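PDB 2EL7: tryptophanyl-tRNA synthetase from Thermus thermophilus, which probably catalyses the ATP-dependent attachment of tryptophan to tRNA(Trp), as a homodimeric class I aminoacyl-tRNA synthetase. Local coordinates for residues M1-S6 / Y140-P146; I8-I14 / E64-N69; T158-R163 / P174-A178; P209-I213 / F275-M279; I217-D222 / T238-Y243. All coordinates share one frame; numbering follows the deposited sequence.

Contact 1 of 5, residues M1-S6 / Y140-P146; sequences MKRVLS and YKADTVP
Asp143 OD1 accepts two backbone amides of segment 1-6, Lys2 N at 2.9 Å and Arg3 N at 3.2 Å, in the Rossmann-like core of this class I synthetase. The first donor meets the syn lone pair of OD1; the second comes from above the carboxylate plane. A chi1 of 63° places Asp143 CG between its own backbone N and carbonyl carbon, and this turns the carboxylate back onto the incoming chain. Its other oxygen, OD2, accepts Thr144 OG1 at a modelled 2.5 Å, short for such a bond, which probably limits the group's rotation. Asp143 N in turn donates to Arg3 O at 2.9 Å.

Further along, Leu5 N donates to Thr144 O at 3.0 Å, and Val4 and Thr144 form a single parallel bridge between short strands inclined by 28°. Val4 CG1 lies 3.6 Å from Pro146 CD. Leu5 CB is 3.6 Å from Ala142 CB.

Strand 4-8 also pairs with 37-41 through Val4 and Phe38, while Asp143 bonds the backbone of Gln177, so the contact joins strand 4-8 to strand 144-146, with 37-41 and 177-179 as their other neighbours. A Schellman motif at Lys141 ends helix 124-139. There the guanidinium of Arg3, salt-bridged through NE to Asp36, sends NH2 to Tyr140 O at 2.9 Å and 168°, with the oxygen in the guanidinium plane but the donor above the carbonyl plane.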
# COMPACT_ATOMS: atom_id res chain seq x y z
N MET A 1 -3.55 28.00 7.98
CA MET A 1 -3.07 26.83 8.80
C MET A 1 -4.14 26.35 9.78
O MET A 1 -4.38 27.00 10.80
CB MET A 1 -1.82 27.23 9.58
CG MET A 1 -1.14 26.13 10.36
SD MET A 1 0.25 26.74 11.38
CE MET A 1 1.64 26.07 10.57
N LYS A 2 -4.79 25.23 9.47
CA LYS A 2 -5.81 24.65 10.36
C LYS A 2 -5.33 23.34 10.99
O LYS A 2 -5.51 23.10 12.18
CB LYS A 2 -7.11 24.35 9.62
CG LYS A 2 -7.91 25.53 9.11
CD LYS A 2 -9.14 25.00 8.39
CE LYS A 2 -10.04 26.11 7.89
NZ LYS A 2 -11.23 25.53 7.19
N ARG A 3 -4.75 22.47 10.18
CA ARG A 3 -4.26 21.21 10.71
C ARG A 3 -2.90 20.92 10.14
O ARG A 3 -2.70 20.98 8.93
CB ARG A 3 -5.20 20.06 10.37
CG ARG A 3 -4.68 18.74 10.92
CD ARG A 3 -5.70 17.65 10.73
NE ARG A 3 -6.83 17.86 11.61
CZ ARG A 3 -8.05 17.39 11.38
NH1 ARG A 3 -9.00 17.64 12.24
NH2 ARG A 3 -8.32 16.69 10.28
N VAL A 4 -1.97 20.63 11.02
CA VAL A 4 -0.62 20.36 10.61
C VAL A 4 -0.21 18.91 10.84
O VAL A 4 -0.62 18.30 11.82
CB VAL A 4 0.37 21.31 11.36
CG1 VAL A 4 1.82 20.88 11.13
CG2 VAL A 4 0.17 22.74 10.87
N LEU A 5 0.55 18.35 9.91
CA LEU A 5 1.04 17.00 10.09
C LEU A 5 2.55 17.09 10.08
O LEU A 5 3.15 17.54 9.09
CB LEU A 5 0.59 16.06 8.98
CG LEU A 5 1.23 14.67 9.23
CD1 LEU A 5 0.60 13.97 10.44
CD2 LEU A 5 1.08 13.79 8.01
N SER A 6 3.18 16.69 11.18
CA SER A 6 4.64 16.72 11.26
C SER A 6 5.20 15.32 11.45
O SER A 6 4.79 14.60 12.36
CB SER A 6 5.10 17.65 12.39
OG SER A 6 4.55 18.96 12.24
N TYR A 140 -5.51 12.65 6.77
CA TYR A 140 -5.83 13.49 7.92
C TYR A 140 -6.20 14.91 7.49
O TYR A 140 -6.39 15.80 8.34
CB TYR A 140 -4.63 13.56 8.90
CG TYR A 140 -4.17 12.22 9.42
CD1 TYR A 140 -2.86 11.77 9.20
CD2 TYR A 140 -5.04 11.38 10.09
CE1 TYR A 140 -2.46 10.50 9.61
CE2 TYR A 140 -4.66 10.13 10.49
CZ TYR A 140 -3.37 9.68 10.25
OH TYR A 140 -3.07 8.36 10.54
N LYS A 141 -6.28 15.12 6.18
CA LYS A 141 -6.61 16.41 5.61
C LYS A 141 -5.73 17.52 6.17
O LYS A 141 -6.21 18.62 6.40
CB LYS A 141 -8.08 16.77 5.89
CG LYS A 141 -9.05 16.60 4.72
CD LYS A 141 -9.56 15.18 4.58
CE LYS A 141 -10.58 15.02 3.44
NZ LYS A 141 -11.96 15.50 3.73
N ALA A 142 -4.47 17.22 6.43
CA ALA A 142 -3.56 18.25 6.94
C ALA A 142 -3.28 19.24 5.81
O ALA A 142 -3.12 18.83 4.67
CB ALA A 142 -2.21 17.63 7.43
N ASP A 143 -3.22 20.52 6.11
CA ASP A 143 -2.96 21.52 5.07
C ASP A 143 -1.57 22.12 5.20
O ASP A 143 -1.15 22.91 4.36
CB ASP A 143 -4.02 22.63 5.12
CG ASP A 143 -3.99 23.41 6.43
OD1 ASP A 143 -5.00 23.44 7.15
OD2 ASP A 143 -2.94 23.99 6.75
N THR A 144 -0.84 21.76 6.24
CA THR A 144 0.50 22.30 6.41
C THR A 144 1.43 21.20 6.88
O THR A 144 1.07 20.34 7.69
CB THR A 144 0.49 23.44 7.42
OG1 THR A 144 -0.45 24.44 7.00
CG2 THR A 144 1.88 24.09 7.53
N VAL A 145 2.65 21.23 6.37
CA VAL A 145 3.60 20.22 6.73
C VAL A 145 4.97 20.83 6.91
O VAL A 145 5.54 21.35 5.97
CB VAL A 145 3.69 19.14 5.65
CG1 VAL A 145 4.63 18.02 6.11
CG2 VAL A 145 2.30 18.57 5.35
N PRO A 146 5.52 20.80 8.14
CA PRO A 146 6.85 21.37 8.34
C PRO A 146 7.90 20.45 7.77
O PRO A 146 7.88 19.25 8.03
CB PRO A 146 6.94 21.50 9.86
CG PRO A 146 6.11 20.37 10.34
CD PRO A 146 4.90 20.41 9.42

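Contact 2 of 5, residues I8-I14 / E64-N69; sequences IQPSGEI and EAALVN
Gly12 CA passes 4.4 Å from Ala65 CA, the nearest backbone approach between the irregular loop 8-14 and helix 55-72. The direction in which a CB would point from Gly12 is already taken by Glu64 CB, so the backbone itself rests on the helix. Ala65 CB fits beneath the turn, 3.5 Å from Ser11 O, and Ala65 CA makes a CA-H...O contact with the same oxygen. Val68 extends this apolar face: its CG2 meets Gly12 O at 3.6 Å and its CG1 faces Ile14 CG1, though that pair is modelled too close for its spacing to carry weight.

The amide of Asn69 is fixed from within its own helix. ND2 donates to Ala65 O at 2.8 Å with an angle of 157°, and Asn69 N reaches that oxygen from the opposite face of its plane. Ile8 CG2 lies 3.5 Å from ND2. A water donates to Gln9 O and Ser11 O, both at 2.8 Å, and accepts a weak bond from ND2. A leucine in place of Asn69 would probably leave this water without its link to the helix and take the second, side-chain donor from Ala65 O.

Within the loop, Pro10 centres an inverse gamma turn, and Ser11 OG accepts Glu13 N in an ST turn. Residues 10-14 open the predicted 'HIGH' region of this class I synthetase, with Gln9, Pro10 and Ser11 predicted to bind ATP.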
# COMPACT_ATOMS: atom_id res chain seq x y z
N ILE A 8 7.94 12.56 12.48
CA ILE A 8 9.01 12.31 13.44
C ILE A 8 9.71 10.99 13.10
O ILE A 8 9.07 9.94 13.00
CB ILE A 8 8.44 12.22 14.86
CG1 ILE A 8 8.03 13.62 15.34
CG2 ILE A 8 9.48 11.59 15.83
CD1 ILE A 8 7.45 13.61 16.74
N GLN A 9 11.03 11.04 12.92
CA GLN A 9 11.74 9.80 12.61
C GLN A 9 11.73 8.85 13.81
O GLN A 9 11.84 9.29 14.96
CB GLN A 9 13.17 10.12 12.16
CG GLN A 9 13.21 10.90 10.86
CD GLN A 9 12.38 10.22 9.78
OE1 GLN A 9 12.49 9.01 9.58
NE2 GLN A 9 11.53 11.00 9.09
N PRO A 10 11.60 7.54 13.56
CA PRO A 10 11.58 6.53 14.62
C PRO A 10 12.98 6.34 15.27
O PRO A 10 13.71 5.39 14.95
CB PRO A 10 11.09 5.29 13.88
CG PRO A 10 11.77 5.43 12.56
CD PRO A 10 11.57 6.90 12.23
N SER A 11 13.35 7.26 16.15
CA SER A 11 14.66 7.20 16.81
C SER A 11 14.70 8.01 18.10
O SER A 11 14.11 9.08 18.18
CB SER A 11 15.73 7.74 15.86
OG SER A 11 16.86 8.19 16.60
N GLY A 12 15.41 7.50 19.10
CA GLY A 12 15.52 8.23 20.35
C GLY A 12 16.74 9.14 20.45
O GLY A 12 17.08 9.60 21.53
N GLU A 13 17.41 9.41 19.33
CA GLU A 13 18.61 10.26 19.34
C GLU A 13 18.34 11.69 18.86
O GLU A 13 18.51 11.99 17.68
CB GLU A 13 19.70 9.66 18.45
CG GLU A 13 19.98 8.19 18.70
CD GLU A 13 20.62 7.95 20.06
OE1 GLU A 13 21.64 8.61 20.35
OE2 GLU A 13 20.11 7.10 20.82
N ILE A 14 17.93 12.56 19.77
CA ILE A 14 17.66 13.95 19.40
C ILE A 14 18.88 14.77 19.81
O ILE A 14 19.33 14.69 20.96
CB ILE A 14 16.40 14.50 20.16
CG1 ILE A 14 15.26 13.46 20.13
CG2 ILE A 14 15.94 15.83 19.55
CD1 ILE A 14 14.96 12.90 18.75
N GLU A 64 10.97 5.19 22.15
CA GLU A 64 11.92 6.19 22.64
C GLU A 64 11.73 7.48 21.87
O GLU A 64 11.90 8.55 22.43
CB GLU A 64 13.37 5.70 22.50
CG GLU A 64 13.77 4.63 23.51
CD GLU A 64 15.16 4.04 23.25
OE1 GLU A 64 15.78 4.35 22.20
OE2 GLU A 64 15.64 3.24 24.10
N ALA A 65 11.39 7.38 20.58
CA ALA A 65 11.13 8.56 19.75
C ALA A 65 10.03 9.39 20.40
O ALA A 65 10.12 10.61 20.47
CB ALA A 65 10.70 8.15 18.34
N ALA A 66 8.99 8.71 20.87
CA ALA A 66 7.90 9.41 21.53
C ALA A 66 8.38 9.99 22.85
O ALA A 66 8.13 11.16 23.16
CB ALA A 66 6.72 8.46 21.77
N LEU A 67 9.07 9.18 23.63
CA LEU A 67 9.53 9.64 24.92
C LEU A 67 10.42 10.86 24.82
O LEU A 67 10.16 11.87 25.46
CB LEU A 67 10.29 8.52 25.66
CG LEU A 67 10.80 8.82 27.09
CD1 LEU A 67 11.02 7.51 27.80
CD2 LEU A 67 12.10 9.66 27.06
N VAL A 68 11.44 10.79 23.99
CA VAL A 68 12.34 11.92 23.90
C VAL A 68 11.72 13.19 23.32
O VAL A 68 12.01 14.29 23.79
CB VAL A 68 13.63 11.56 23.13
CG1 VAL A 68 14.57 12.76 23.14
CG2 VAL A 68 14.32 10.37 23.79
N ASN A 69 10.86 13.06 22.33
CA ASN A 69 10.23 14.24 21.77
C ASN A 69 9.25 14.84 22.76
O ASN A 69 9.06 16.05 22.81
CB ASN A 69 9.55 13.92 20.45
CG ASN A 69 10.53 13.93 19.31
OD1 ASN A 69 10.98 14.98 18.90
ND2 ASN A 69 10.90 12.75 18.83
O HOH W 1 12.96 11.17 16.78

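Contact 3 of 5, residues T158-R163 / P174-A178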
# COMPACT_ATOMS: atom_id res chain seq x y z
N THR A 158 2.35 15.62 -3.32
CA THR A 158 1.09 15.52 -2.59
C THR A 158 0.02 16.46 -3.14
O THR A 158 -1.15 16.05 -3.29
CB THR A 158 1.32 15.80 -1.10
OG1 THR A 158 2.35 14.93 -0.62
CG2 THR A 158 0.05 15.55 -0.27
N ARG A 159 0.39 17.70 -3.47
CA ARG A 159 -0.60 18.65 -4.01
C ARG A 159 -1.02 18.18 -5.40
O ARG A 159 -2.19 18.22 -5.74
CB ARG A 159 -0.05 20.09 -4.11
CG ARG A 159 0.29 20.77 -2.79
CD ARG A 159 0.50 22.29 -2.98
NE ARG A 159 1.69 22.59 -3.75
CZ ARG A 159 2.88 22.86 -3.23
NH1 ARG A 159 3.92 23.11 -4.04
NH2 ARG A 159 3.04 22.92 -1.91
N GLU A 160 -0.07 17.71 -6.20
CA GLU A 160 -0.41 17.23 -7.52
C GLU A 160 -1.44 16.11 -7.42
O GLU A 160 -2.40 16.09 -8.18
CB GLU A 160 0.85 16.75 -8.27
CG GLU A 160 1.57 17.88 -9.04
CD GLU A 160 2.99 17.52 -9.49
OE1 GLU A 160 3.74 18.43 -9.92
OE2 GLU A 160 3.37 16.33 -9.42
N ILE A 161 -1.24 15.19 -6.47
CA ILE A 161 -2.14 14.07 -6.26
C ILE A 161 -3.50 14.54 -5.76
O ILE A 161 -4.53 14.00 -6.14
CB ILE A 161 -1.52 13.04 -5.23
CG1 ILE A 161 -0.32 12.32 -5.87
CG2 ILE A 161 -2.55 12.00 -4.80
CD1 ILE A 161 0.40 11.41 -4.95
N ALA A 162 -3.51 15.57 -4.93
CA ALA A 162 -4.76 16.08 -4.42
C ALA A 162 -5.56 16.67 -5.56
O ALA A 162 -6.77 16.41 -5.70
CB ALA A 162 -4.50 17.13 -3.36
N ARG A 163 -4.90 17.48 -6.39
CA ARG A 163 -5.58 18.08 -7.52
C ARG A 163 -6.12 17.02 -8.45
O ARG A 163 -7.28 17.10 -8.87
CB ARG A 163 -4.64 19.01 -8.30
CG ARG A 163 -4.26 20.28 -7.53
CD ARG A 163 -3.77 21.38 -8.47
NE ARG A 163 -2.51 21.03 -9.09
CZ ARG A 163 -1.34 21.22 -8.51
NH1 ARG A 163 -1.29 21.76 -7.30
NH2 ARG A 163 -0.21 20.85 -9.12
N PRO A 174 -7.30 18.91 0.63
CA PRO A 174 -6.71 20.25 0.58
C PRO A 174 -5.38 20.01 -0.09
O PRO A 174 -4.94 18.87 -0.14
CB PRO A 174 -6.52 20.60 2.06
CG PRO A 174 -6.15 19.22 2.64
CD PRO A 174 -7.23 18.35 1.99
N GLU A 175 -4.76 21.06 -0.60
CA GLU A 175 -3.44 20.98 -1.24
C GLU A 175 -2.49 21.45 -0.15
O GLU A 175 -2.37 22.64 0.10
CB GLU A 175 -3.37 21.92 -2.44
CG GLU A 175 -4.18 21.44 -3.63
CD GLU A 175 -4.16 22.40 -4.80
OE1 GLU A 175 -3.05 22.75 -5.25
OE2 GLU A 175 -5.25 22.79 -5.27
N PRO A 176 -1.81 20.53 0.51
CA PRO A 176 -0.90 20.96 1.57
C PRO A 176 0.22 21.88 1.15
O PRO A 176 0.72 21.80 0.03
CB PRO A 176 -0.38 19.64 2.15
CG PRO A 176 -0.48 18.73 0.99
CD PRO A 176 -1.77 19.07 0.35
N GLN A 177 0.61 22.76 2.07
CA GLN A 177 1.70 23.67 1.82
C GLN A 177 2.84 23.36 2.77
O GLN A 177 2.61 23.00 3.92
CB GLN A 177 1.24 25.12 1.99
CG GLN A 177 0.59 25.68 0.74
CD GLN A 177 -0.07 27.03 0.99
OE1 GLN A 177 0.51 27.90 1.65
NE2 GLN A 177 -1.28 27.21 0.46
N ALA A 178 4.06 23.48 2.26
CA ALA A 178 5.26 23.25 3.05
C ALA A 178 5.47 24.42 4.01
O ALA A 178 5.21 25.58 3.66
CB ALA A 178 6.45 23.11 2.15
O HOH W 2 4.91 24.60 -0.51
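Arg163 and Glu175 supply the charged part of this contact, a salt bridge with NH1 of Arg163 2.9 Å from OE1 of Glu175. The oxygen lies in the guanidinium plane, yet the donor approaches from above the carboxylate plane, and the two flat groups are turned 64° apart. Beside the bridge, Arg163 CG packs 3.5 Å from Glu175 CD, while Arg159 O lies over one face of the Arg163 guanidinium, toward its rim.

The hydrogen bond to an uncharged acceptor falls to Arg159. Its NH2 donates to Pro176 O at 3.2 Å and 164°, in the carbonyl plane and on a lone pair, with the oxygen also close to the guanidinium plane. A bend at chi3, -68°, brings the group round to this acceptor. The same NH2 donates to a water at 2.9 Å, which also accepts from Ala178 N, so direct and water-mediated bonds join the helix to the start of the strand.

The remaining contacts are van der Waals. Thr158 CG2 makes the apolar one, meeting Pro176 CG at 3.5 Å, and Thr158 OG1 is occupied by His154 O. Ala162 CB is set against a carbonyl oxygen, Pro174 O, at 3.7 Å.

The contact lies inside a beta-alpha-beta unit, strand 144-146, helix 153-169 and strand 177-179. Helix 124-139 packs against it, with Ala134 and Leu138 touching Thr158, and Ile137 and Leu138 touching Pro176.

Contact 4 of 5, residues P209-I213 / F275-M279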
# COMPACT_ATOMS: atom_id res chain seq x y z
N PRO A 209 25.19 11.44 28.02
CA PRO A 209 25.73 11.58 29.38
C PRO A 209 26.57 12.87 29.56
O PRO A 209 27.37 13.25 28.70
CB PRO A 209 26.57 10.32 29.54
CG PRO A 209 25.85 9.33 28.69
CD PRO A 209 25.56 10.14 27.44
N GLU A 210 26.35 13.53 30.69
CA GLU A 210 27.04 14.77 31.03
C GLU A 210 28.55 14.71 30.78
O GLU A 210 29.14 15.59 30.16
CB GLU A 210 26.78 15.09 32.49
CG GLU A 210 27.10 16.50 32.87
CD GLU A 210 26.71 16.81 34.30
OE1 GLU A 210 27.36 16.26 35.21
OE2 GLU A 210 25.75 17.60 34.51
N GLU A 211 29.17 13.64 31.27
CA GLU A 211 30.60 13.47 31.13
C GLU A 211 31.00 13.40 29.66
O GLU A 211 32.13 13.71 29.30
CB GLU A 211 31.06 12.21 31.87
CG GLU A 211 32.55 11.90 31.72
CD GLU A 211 33.45 13.11 32.03
OE1 GLU A 211 33.28 13.72 33.12
OE2 GLU A 211 34.33 13.43 31.19
N SER A 212 30.06 12.98 28.83
CA SER A 212 30.34 12.85 27.41
C SER A 212 30.18 14.17 26.68
O SER A 212 30.95 14.47 25.77
CB SER A 212 29.44 11.79 26.77
OG SER A 212 29.77 11.66 25.41
N ILE A 213 29.19 14.96 27.07
CA ILE A 213 29.00 16.26 26.43
C ILE A 213 30.19 17.13 26.80
O ILE A 213 30.65 17.96 26.00
CB ILE A 213 27.70 16.93 26.92
CG1 ILE A 213 26.49 16.29 26.23
CG2 ILE A 213 27.76 18.43 26.66
CD1 ILE A 213 25.15 16.59 26.91
N PHE A 275 29.45 24.94 28.76
CA PHE A 275 28.96 23.73 29.38
C PHE A 275 27.87 24.02 30.40
O PHE A 275 26.73 23.55 30.26
CB PHE A 275 30.13 23.00 30.05
CG PHE A 275 29.73 21.73 30.74
CD1 PHE A 275 29.38 20.60 30.00
CD2 PHE A 275 29.71 21.65 32.12
CE1 PHE A 275 29.01 19.42 30.64
CE2 PHE A 275 29.34 20.47 32.78
CZ PHE A 275 28.99 19.35 32.03
N ASP A 276 28.18 24.81 31.42
CA ASP A 276 27.18 25.13 32.44
C ASP A 276 25.86 25.61 31.85
O ASP A 276 24.77 25.19 32.28
CB ASP A 276 27.70 26.19 33.43
CG ASP A 276 28.91 25.73 34.20
OD1 ASP A 276 28.96 24.51 34.52
OD2 ASP A 276 29.80 26.56 34.50
N HIS A 277 25.96 26.51 30.87
CA HIS A 277 24.77 27.07 30.22
C HIS A 277 24.08 26.02 29.37
O HIS A 277 22.86 25.99 29.28
CB HIS A 277 25.16 28.29 29.38
CG HIS A 277 25.28 29.55 30.19
ND1 HIS A 277 24.26 30.48 30.29
CD2 HIS A 277 26.27 30.00 30.99
CE1 HIS A 277 24.62 31.44 31.12
NE2 HIS A 277 25.84 31.18 31.56
N LEU A 278 24.87 25.13 28.78
CA LEU A 278 24.29 24.08 27.96
C LEU A 278 23.50 23.12 28.84
O LEU A 278 22.34 22.86 28.54
CB LEU A 278 25.38 23.35 27.19
CG LEU A 278 24.86 22.15 26.41
CD1 LEU A 278 23.74 22.61 25.47
CD2 LEU A 278 26.00 21.49 25.65
N MET A 279 24.11 22.63 29.92
CA MET A 279 23.47 21.70 30.85
C MET A 279 22.25 22.29 31.53
O MET A 279 21.31 21.57 31.91
CB MET A 279 24.43 21.25 31.96
CG MET A 279 25.59 20.36 31.50
SD MET A 279 25.05 19.12 30.29
CE MET A 279 23.85 18.21 31.23
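The ring of Phe275 meets Glu210 and Ile213 at its edge, near the ring plane: Glu210 CG is 3.5 Å from CZ of Phe275, and Ile213 CG2 is 4.3 Å from its CE1. One face carries Met279 CG from the next helical turn, 3.5 Å above the plane and offset toward the rim. The Glu210 carboxylate is turned 68° to the ring. With CG anti to the backbone N, chi1 -164°, and the chain extended beyond it, Glu210 lays its CG methylene against the aromatic edge, with the carboxylate carbon a little farther off.

Bends at chi2 and chi3 fold the Met279 thioether toward helix 210-218, where CE comes 3.8 Å from Glu210 OE2 and SD lies 4.2 Å from Ile213 CD1. Ile213 CG2 approaches Leu278 CD2 at 3.7 Å. These contacts are van der Waals, and the nearest CA pair, Glu210 with Met279, is 7.8 Å apart, so side chains do most of the spanning, although Phe275 CE1 comes 3.9 Å from Glu210 O.

Pro209 is the N-cap of helix 210-218; its O accepts both Ser212 N and Ile213 N. Trp214 also meets the Phe275 ring. Helix 210-218 thus rests on the long helix 267-294, which further supplies Leu282 and Arg286 to Ile213, while Ile204 and Glu208 of the preceding loop touch the same isoleucine.

Contact 5 of 5, residues I217-D222 / T238-Y243; sequences IQHLPD and TILFTY
Thr238 meets Asp222 where the helix beginning at 239 starts: Thr238 O accepts Phe241 N at 2.8 Å and, weakly, Thr242 N, while OG1 donates a weak bond at 3.4 Å to Asp222 OD2, part of a poorly ordered carboxylate. The arrangement joins the end of helix 210-218 to the first turn of helix 239-247, in the helical region that follows the predicted class I 'KMSKS' motif. The rest of the contact is mainly apolar.

Leu220, just past helix 210-218, is the wedge. Its CG is anti to the carbonyl carbon, chi1 -67°. CD1 lies 3.6 Å from Leu240 CD1, CD2 lies 3.4 Å from Ile239 CD1, and both methyls lie against the Tyr243 ring, which CD1 meets obliquely, 3.9 Å from Tyr243 CD1. An alanine here is likely to open a gap among Ile239, Leu240 and Tyr243, leaving the tyrosine ring without one of its neighbours.

That ring is held at its far end as well, where OH bonds Pro188 O, and it touches Met196 of the 'KMSKS' motif, predicted to bind ATP. Leu274 of helix 267-294 backs both Ile217 and Tyr243. Pro221 CD rests 4.0 Å from Ile239 CD1.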
# COMPACT_ATOMS: atom_id res chain seq x y z
N ILE A 217 32.93 19.33 24.35
CA ILE A 217 33.15 20.77 24.42
C ILE A 217 34.65 20.98 24.60
O ILE A 217 35.27 21.86 24.01
CB ILE A 217 32.42 21.38 25.65
CG1 ILE A 217 30.94 21.00 25.63
CG2 ILE A 217 32.58 22.89 25.66
CD1 ILE A 217 30.25 21.41 24.38
N GLN A 218 35.21 20.13 25.45
CA GLN A 218 36.63 20.13 25.78
C GLN A 218 37.46 20.08 24.52
O GLN A 218 38.50 20.74 24.43
CB GLN A 218 36.94 18.89 26.61
CG GLN A 218 38.22 18.96 27.39
CD GLN A 218 38.10 19.88 28.58
OE1 GLN A 218 37.11 19.84 29.31
NE2 GLN A 218 39.12 20.71 28.79
N HIS A 219 36.99 19.29 23.54
CA HIS A 219 37.69 19.10 22.28
C HIS A 219 37.19 19.93 21.10
O HIS A 219 37.66 19.73 19.98
CB HIS A 219 37.67 17.63 21.88
CG HIS A 219 38.57 16.75 22.69
ND1 HIS A 219 38.41 16.58 24.05
CD2 HIS A 219 39.62 15.98 22.34
CE1 HIS A 219 39.32 15.72 24.50
NE2 HIS A 219 40.07 15.34 23.47
N LEU A 220 36.24 20.84 21.33
CA LEU A 220 35.76 21.66 20.22
C LEU A 220 36.99 22.30 19.60
O LEU A 220 37.85 22.83 20.30
CB LEU A 220 34.81 22.76 20.69
CG LEU A 220 33.45 22.36 21.26
CD1 LEU A 220 32.61 23.62 21.41
CD2 LEU A 220 32.74 21.36 20.35
N PRO A 221 37.10 22.23 18.27
CA PRO A 221 38.23 22.80 17.54
C PRO A 221 38.31 24.32 17.68
O PRO A 221 37.37 24.95 18.17
CB PRO A 221 37.97 22.36 16.10
CG PRO A 221 37.15 21.11 16.25
CD PRO A 221 36.21 21.49 17.36
N ASP A 222 39.43 24.89 17.24
CA ASP A 222 39.67 26.33 17.30
C ASP A 222 40.93 26.68 16.52
O ASP A 222 42.04 26.38 16.98
CB ASP A 222 39.84 26.78 18.75
CG ASP A 222 40.25 28.24 18.86
OD1 ASP A 222 40.57 28.67 19.98
OD2 ASP A 222 40.24 28.95 17.82
N THR A 238 34.81 30.56 16.04
CA THR A 238 34.89 29.17 16.50
C THR A 238 33.50 28.60 16.84
O THR A 238 32.64 29.32 17.37
CB THR A 238 35.78 29.06 17.75
OG1 THR A 238 36.95 29.87 17.56
CG2 THR A 238 36.19 27.61 17.99
N ILE A 239 33.27 27.32 16.55
CA ILE A 239 31.97 26.74 16.85
C ILE A 239 31.73 26.95 18.34
O ILE A 239 30.58 26.96 18.81
CB ILE A 239 31.89 25.22 16.49
CG1 ILE A 239 32.66 24.38 17.50
CG2 ILE A 239 32.46 24.99 15.09
CD1 ILE A 239 32.48 22.88 17.29
N LEU A 240 32.82 27.15 19.07
CA LEU A 240 32.76 27.38 20.51
C LEU A 240 31.88 28.57 20.87
O LEU A 240 31.09 28.50 21.82
CB LEU A 240 34.17 27.60 21.06
CG LEU A 240 34.29 27.68 22.58
CD1 LEU A 240 34.15 26.29 23.18
CD2 LEU A 240 35.64 28.27 22.94
N PHE A 241 32.00 29.67 20.12
CA PHE A 241 31.18 30.85 20.39
C PHE A 241 29.85 30.79 19.69
O PHE A 241 28.97 31.61 19.97
CB PHE A 241 31.92 32.13 20.00
CG PHE A 241 32.76 32.70 21.11
CD1 PHE A 241 32.21 33.59 22.02
CD2 PHE A 241 34.08 32.29 21.29
CE1 PHE A 241 32.96 34.06 23.10
CE2 PHE A 241 34.84 32.75 22.37
CZ PHE A 241 34.28 33.64 23.27
N THR A 242 29.69 29.83 18.78
CA THR A 242 28.43 29.66 18.06
C THR A 242 27.48 28.98 19.04
O THR A 242 26.36 29.45 19.28
CB THR A 242 28.62 28.77 16.81
OG1 THR A 242 29.48 29.44 15.88
CG2 THR A 242 27.29 28.48 16.14
N TYR A 243 27.94 27.87 19.62
CA TYR A 243 27.17 27.15 20.60
C TYR A 243 26.88 28.10 21.75
O TYR A 243 25.75 28.20 22.20
CB TYR A 243 27.94 25.96 21.15
CG TYR A 243 28.14 24.81 20.20
CD1 TYR A 243 28.81 23.67 20.61
CD2 TYR A 243 27.64 24.85 18.90
CE1 TYR A 243 28.99 22.58 19.76
CE2 TYR A 243 27.81 23.75 18.03
CZ TYR A 243 28.49 22.63 18.47
OH TYR A 243 28.74 21.56 17.63

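In the fold
Along the chain, contact 2 is nested inside the loop that contact 1 closes; contact 3 follows, and contact 5 lies within the loop closed by contact 4. Contacts 1 and 3 have centres about 11 Å apart and share the sheet of strands 144-146 and 177-179, where Asp143 and Val145 bond Gln177. Strand 4-8 runs from contact 1 into the loop of contact 2, about 20 Å away between centres. Contacts 4 and 5 share helix 210-218, with centres about 13 Å apart, and lie across the chain's centre from contacts 1 and 3. Contact 2, about 20 Å from contact 4 between centres, brings the predicted 'HIGH' loop nearer than contacts 1 and 3 to the helices beyond 'KMSKS'.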